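Local coordinates for protein pectinesterase inhibitor (Actinidia chinensis, PDB 1XG2) that inhibits pectin methylesterase by forming a complex with the enzyme, and may take part in regulating fruit ripening, at residues Glu8-Ala22 with Lys135-Leu149. Sequence-based numbering, arbitrary orientation.
Sequences EICPKTRNPSLCLQA and KLEDLCDIVLVISNL
Ile9 is a knob in a hole formed by Ile142, Val145, Ile146 and Leu149, seating the N-terminal extension of short helices on helix 127-149 of the inhibitor's four-helix bundle. This side is densely packed: Ile9 CD1 lies 3.7 Å from Ile146 CG1, while its CG2 branch meets Ile142 CG2 and Val145 CG1. The Cys10-Cys19 disulfide ties the 3-10 turn to helix 16-22, and Ile142 CD1 approaches Cys19 CA to 3.7 Å. The axes of segments 16-22 and 135-149 cross at -72°. Leu18 marks the transition to the polar end, its CD2 touching both Leu139 CD2 (4.0 Å) and Asp138 CB (3.6 Å).

The other end is looser and solvent-facing: Arg14 is exposed, and a water sits between its NE and the carboxylates of Glu137 and Asp138. Both salt bridges are long, Arg14 NE to Asp138 OD2 at 3.5 Å, edge-on, and Arg14 NH2 to Glu137 OE1 at 3.4 Å. Here Thr187 of the pectinesterase chain packs on Arg14.

Asn15 N-caps helix 16-22 by accepting from Leu18 N. With CG anti to the backbone nitrogen (chi1 -170°), its ND2 donates to Asp138 OD1 (3.1 Å, 168°), which lies in the amide plane but is met from above the carboxylate plane. Replacing it with an alanine would probably deprive Leu18 N of its cap and Asp138 OD1 of this donor. The backbone is held too: Arg14 N donates to Asp141 OD2 at 2.8 Å, nearly along the carboxylate C-O axis.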
loop_
_atom_site.group_PDB
_atom_site.type_symbol
_atom_site.label_atom_id
_atom_site.label_comp_id
_atom_site.label_asym_id
_atom_site.label_seq_id
_atom_site.Cartn_x
_atom_site.Cartn_y
_atom_site.Cartn_z
ATOM N N GLU B 8 16.382 -25.259 -3.009
ATOM C CA GLU B 8 16.334 -23.896 -3.539
ATOM C C GLU B 8 15.311 -22.999 -2.869
ATOM O O GLU B 8 15.406 -21.773 -2.966
ATOM C CB GLU B 8 16.018 -23.925 -5.030
ATOM C CG GLU B 8 17.052 -24.659 -5.858
ATOM C CD GLU B 8 16.761 -24.521 -7.339
ATOM O OE1 GLU B 8 16.767 -25.538 -8.039
ATOM O OE2 GLU B 8 16.507 -23.383 -7.775
ATOM N N ILE B 9 14.311 -23.602 -2.231
ATOM C CA ILE B 9 13.205 -22.847 -1.653
ATOM C C ILE B 9 13.468 -22.512 -0.200
ATOM O O ILE B 9 13.559 -21.348 0.167
ATOM C CB ILE B 9 11.883 -23.634 -1.792
ATOM C CG1 ILE B 9 11.519 -23.814 -3.267
ATOM C CG2 ILE B 9 10.747 -22.891 -1.108
ATOM C CD1 ILE B 9 10.448 -24.887 -3.495
ATOM N N CYS B 10 13.603 -23.541 0.631
ATOM C CA CYS B 10 13.631 -23.330 2.071
ATOM C C CYS B 10 14.734 -22.377 2.567
ATOM O O CYS B 10 14.441 -21.502 3.369
ATOM C CB CYS B 10 13.618 -24.673 2.815
ATOM S SG CYS B 10 11.997 -25.431 2.583
ATOM N N PRO B 11 15.972 -22.509 2.099
ATOM C CA PRO B 11 17.040 -21.565 2.507
ATOM C C PRO B 11 16.788 -20.078 2.199
ATOM O O PRO B 11 17.369 -19.228 2.870
ATOM C CB PRO B 11 18.268 -22.049 1.735
ATOM C CG PRO B 11 17.972 -23.453 1.379
ATOM C CD PRO B 11 16.478 -23.568 1.208
ATOM N N LYS B 12 15.945 -19.784 1.213
ATOM C CA LYS B 12 15.598 -18.404 0.854
ATOM C C LYS B 12 14.433 -17.833 1.663
ATOM O O LYS B 12 14.129 -16.646 1.535
ATOM C CB LYS B 12 15.256 -18.316 -0.640
ATOM C CG LYS B 12 16.447 -18.411 -1.576
ATOM C CD LYS B 12 15.983 -18.487 -3.039
ATOM C CE LYS B 12 17.118 -18.859 -3.982
ATOM N NZ LYS B 12 17.459 -20.315 -3.949
ATOM N N THR B 13 13.745 -18.656 2.453
ATOM C CA THR B 13 12.641 -18.163 3.260
ATOM C C THR B 13 13.151 -17.652 4.597
ATOM O O THR B 13 14.256 -17.972 5.026
ATOM C CB THR B 13 11.561 -19.270 3.548
ATOM O OG1 THR B 13 12.112 -20.302 4.385
ATOM C CG2 THR B 13 11.118 -19.982 2.282
ATOM N N ARG B 14 12.307 -16.902 5.283
ATOM C CA ARG B 14 12.680 -16.356 6.576
ATOM C C ARG B 14 12.619 -17.386 7.704
ATOM O O ARG B 14 13.199 -17.168 8.770
ATOM C CB ARG B 14 11.835 -15.121 6.894
ATOM C CG ARG B 14 10.385 -15.385 7.018
ATOM C CD ARG B 14 9.521 -14.167 6.715
ATOM N NE ARG B 14 9.244 -13.386 7.918
ATOM C CZ ARG B 14 9.486 -12.087 8.064
ATOM N NH1 ARG B 14 10.083 -11.374 7.122
ATOM N NH2 ARG B 14 9.149 -11.491 9.184
ATOM N N ASN B 15 11.941 -18.510 7.477
ATOM C CA ASN B 15 11.926 -19.606 8.443
ATOM C C ASN B 15 12.137 -20.938 7.706
ATOM O O ASN B 15 11.176 -21.648 7.400
ATOM C CB ASN B 15 10.606 -19.620 9.231
ATOM C CG ASN B 15 10.637 -20.567 10.405
ATOM O OD1 ASN B 15 11.489 -21.461 10.473
ATOM N ND2 ASN B 15 9.700 -20.384 11.344
ATOM N N PRO B 16 13.387 -21.258 7.383
ATOM C CA PRO B 16 13.693 -22.518 6.691
ATOM C C PRO B 16 13.221 -23.776 7.417
ATOM O O PRO B 16 12.880 -24.750 6.766
ATOM C CB PRO B 16 15.232 -22.492 6.587
ATOM C CG PRO B 16 15.576 -21.055 6.618
ATOM C CD PRO B 16 14.599 -20.436 7.589
ATOM N N SER B 17 13.226 -23.781 8.743
ATOM C CA SER B 17 12.782 -24.958 9.479
ATOM C C SER B 17 11.303 -25.215 9.228
ATOM O O SER B 17 10.892 -26.348 9.002
ATOM C CB SER B 17 13.034 -24.795 10.974
ATOM O OG SER B 17 14.424 -24.716 11.208
ATOM N N LEU B 18 10.508 -24.150 9.267
ATOM C CA LEU B 18 9.075 -24.259 9.051
ATOM C C LEU B 18 8.781 -24.638 7.608
ATOM O O LEU B 18 7.936 -25.484 7.349
ATOM C CB LEU B 18 8.357 -22.962 9.408
ATOM C CG LEU B 18 6.840 -23.035 9.204
ATOM C CD1 LEU B 18 6.186 -24.158 10.031
ATOM C CD2 LEU B 18 6.200 -21.677 9.530
ATOM N N CYS B 19 9.491 -24.016 6.681
ATOM C CA CYS B 19 9.379 -24.358 5.274
ATOM C C CYS B 19 9.579 -25.855 5.041
ATOM O O CYS B 19 8.758 -26.494 4.386
ATOM C CB CYS B 19 10.389 -23.541 4.459
ATOM S SG CYS B 19 10.443 -23.943 2.696
ATOM N N LEU B 20 10.657 -26.413 5.596
ATOM C CA LEU B 20 10.939 -27.842 5.463
ATOM C C LEU B 20 9.813 -28.697 6.031
ATOM O O LEU B 20 9.353 -29.618 5.394
ATOM C CB LEU B 20 12.270 -28.199 6.141
ATOM C CG LEU B 20 12.675 -29.677 6.029
ATOM C CD1 LEU B 20 12.852 -30.073 4.566
ATOM C CD2 LEU B 20 13.944 -29.957 6.841
ATOM N N GLN B 21 9.367 -28.370 7.229
ATOM C CA GLN B 21 8.290 -29.091 7.879
ATOM C C GLN B 21 7.027 -29.080 7.007
ATOM O O GLN B 21 6.379 -30.111 6.830
ATOM C CB GLN B 21 8.041 -28.449 9.239
ATOM C CG GLN B 21 7.000 -29.076 10.117
ATOM C CD GLN B 21 6.881 -28.290 11.426
ATOM O OE1 GLN B 21 5.776 -27.908 11.843
ATOM N NE2 GLN B 21 8.031 -27.988 12.036
ATOM N N ALA B 22 6.726 -27.929 6.415
ATOM C CA ALA B 22 5.533 -27.771 5.592
ATOM C C ALA B 22 5.629 -28.581 4.302
ATOM O O ALA B 22 4.696 -29.292 3.950
ATOM C CB ALA B 22 5.288 -26.290 5.275
ATOM N N LYS B 135 3.515 -16.893 11.750
ATOM C CA LYS B 135 3.335 -18.114 10.985
ATOM C C LYS B 135 2.793 -17.823 9.577
ATOM O O LYS B 135 3.266 -18.386 8.607
ATOM C CB LYS B 135 2.412 -19.083 11.713
ATOM C CG LYS B 135 2.391 -20.459 11.097
ATOM C CD LYS B 135 1.306 -21.316 11.699
ATOM C CE LYS B 135 1.776 -22.742 12.018
ATOM N NZ LYS B 135 0.645 -23.709 11.770
ATOM N N LEU B 136 1.803 -16.949 9.467
ATOM C CA LEU B 136 1.281 -16.627 8.150
ATOM C C LEU B 136 2.378 -15.988 7.322
ATOM O O LEU B 136 2.484 -16.251 6.136
ATOM C CB LEU B 136 0.100 -15.672 8.234
ATOM C CG LEU B 136 -0.518 -15.350 6.872
ATOM C CD1 LEU B 136 -0.926 -16.624 6.165
ATOM C CD2 LEU B 136 -1.714 -14.402 7.043
ATOM N N GLU B 137 3.173 -15.135 7.954
ATOM C CA GLU B 137 4.268 -14.457 7.270
ATOM C C GLU B 137 5.267 -15.484 6.739
ATOM O O GLU B 137 5.656 -15.437 5.569
ATOM C CB GLU B 137 4.958 -13.460 8.202
ATOM C CG GLU B 137 4.177 -12.179 8.447
ATOM C CD GLU B 137 4.870 -11.244 9.421
ATOM O OE1 GLU B 137 5.874 -11.652 10.040
ATOM O OE2 GLU B 137 4.409 -10.100 9.572
ATOM N N ASP B 138 5.638 -16.444 7.583
ATOM C CA ASP B 138 6.600 -17.487 7.206
ATOM C C ASP B 138 6.055 -18.350 6.063
ATOM O O ASP B 138 6.782 -18.715 5.128
ATOM C CB ASP B 138 6.962 -18.349 8.426
ATOM C CG ASP B 138 7.716 -17.571 9.497
ATOM O OD1 ASP B 138 7.829 -18.045 10.664
ATOM O OD2 ASP B 138 8.238 -16.466 9.270
ATOM N N LEU B 139 4.769 -18.680 6.134
ATOM C CA LEU B 139 4.142 -19.529 5.139
ATOM C C LEU B 139 3.993 -18.813 3.810
ATOM O O LEU B 139 4.208 -19.413 2.757
ATOM C CB LEU B 139 2.769 -20.002 5.619
ATOM C CG LEU B 139 2.862 -20.974 6.797
ATOM C CD1 LEU B 139 1.474 -21.375 7.290
ATOM C CD2 LEU B 139 3.708 -22.177 6.430
ATOM N N CYS B 140 3.619 -17.538 3.872
ATOM C CA CYS B 140 3.459 -16.728 2.662
ATOM C C CYS B 140 4.813 -16.516 1.992
ATOM O O CYS B 140 4.911 -16.403 0.765
ATOM C CB CYS B 140 2.811 -15.394 2.987
ATOM S SG CYS B 140 1.021 -15.465 3.263
ATOM N N ASP B 141 5.866 -16.478 2.797
ATOM C CA ASP B 141 7.211 -16.335 2.261
ATOM C C ASP B 141 7.623 -17.550 1.410
ATOM O O ASP B 141 8.348 -17.400 0.432
ATOM C CB ASP B 141 8.204 -16.096 3.381
ATOM C CG ASP B 141 9.463 -15.437 2.900
ATOM O OD1 ASP B 141 9.397 -14.545 2.021
ATOM O OD2 ASP B 141 10.566 -15.726 3.362
ATOM N N ILE B 142 7.144 -18.744 1.756
ATOM C CA ILE B 142 7.386 -19.914 0.918
ATOM C C ILE B 142 6.784 -19.655 -0.467
ATOM O O ILE B 142 7.401 -19.913 -1.489
ATOM C CB ILE B 142 6.807 -21.220 1.531
ATOM C CG1 ILE B 142 7.388 -21.504 2.918
ATOM C CG2 ILE B 142 7.169 -22.407 0.658
ATOM C CD1 ILE B 142 6.609 -22.541 3.694
ATOM N N VAL B 143 5.571 -19.127 -0.484
ATOM C CA VAL B 143 4.898 -18.838 -1.734
ATOM C C VAL B 143 5.655 -17.785 -2.519
ATOM O O VAL B 143 5.822 -17.919 -3.718
ATOM C CB VAL B 143 3.452 -18.354 -1.509
ATOM C CG1 VAL B 143 2.784 -18.046 -2.841
ATOM C CG2 VAL B 143 2.662 -19.396 -0.745
ATOM N N LEU B 144 6.120 -16.746 -1.840
ATOM C CA LEU B 144 6.865 -15.680 -2.505
ATOM C C LEU B 144 8.147 -16.221 -3.144
ATOM O O LEU B 144 8.478 -15.874 -4.269
ATOM C CB LEU B 144 7.200 -14.558 -1.512
ATOM C CG LEU B 144 6.007 -13.742 -1.016
ATOM C CD1 LEU B 144 6.374 -12.868 0.176
ATOM C CD2 LEU B 144 5.466 -12.854 -2.151
ATOM N N VAL B 145 8.862 -17.090 -2.429
ATOM C CA VAL B 145 10.119 -17.628 -2.941
ATOM C C VAL B 145 9.847 -18.456 -4.202
ATOM O O VAL B 145 10.546 -18.340 -5.213
ATOM C CB VAL B 145 10.848 -18.457 -1.872
ATOM C CG1 VAL B 145 11.985 -19.302 -2.505
ATOM C CG2 VAL B 145 11.408 -17.546 -0.811
ATOM N N ILE B 146 8.804 -19.262 -4.160
ATOM C CA ILE B 146 8.472 -20.095 -5.293
ATOM C C ILE B 146 8.073 -19.193 -6.474
ATOM O O ILE B 146 8.496 -19.434 -7.608
ATOM C CB ILE B 146 7.373 -21.105 -4.902
ATOM C CG1 ILE B 146 7.936 -22.161 -3.943
ATOM C CG2 ILE B 146 6.813 -21.809 -6.117
ATOM C CD1 ILE B 146 6.878 -23.071 -3.364
ATOM N N SER B 147 7.314 -18.130 -6.205
ATOM C CA SER B 147 6.903 -17.206 -7.282
ATOM C C SER B 147 8.115 -16.573 -7.987
ATOM O O SER B 147 8.039 -16.250 -9.184
ATOM C CB SER B 147 5.951 -16.105 -6.773
ATOM O OG SER B 147 6.652 -15.069 -6.075
ATOM N N ASN B 148 9.217 -16.383 -7.266
ATOM C CA ASN B 148 10.416 -15.803 -7.869
ATOM C C ASN B 148 11.286 -16.839 -8.586
ATOM O O ASN B 148 12.031 -16.483 -9.482
ATOM C CB ASN B 148 11.255 -15.028 -6.845
ATOM C CG ASN B 148 10.499 -13.848 -6.228
ATOM O OD1 ASN B 148 9.588 -13.281 -6.849
ATOM N ND2 ASN B 148 10.861 -13.486 -5.014
ATOM N N LEU B 149 11.192 -18.103 -8.192
ATOM C CA LEU B 149 11.917 -19.181 -8.868
ATOM C C LEU B 149 11.246 -19.611 -10.182
ATOM O O LEU B 149 11.919 -20.108 -11.087
ATOM C CB LEU B 149 12.044 -20.405 -7.964
ATOM C CG LEU B 149 12.913 -20.269 -6.720
ATOM C CD1 LEU B 149 12.741 -21.516 -5.864
ATOM C CD2 LEU B 149 14.372 -20.049 -7.096
HETATM O O HOH W 1 7.761 -13.897 10.214
HETATM O O HOH W 2 9.447 -19.349 5.953
#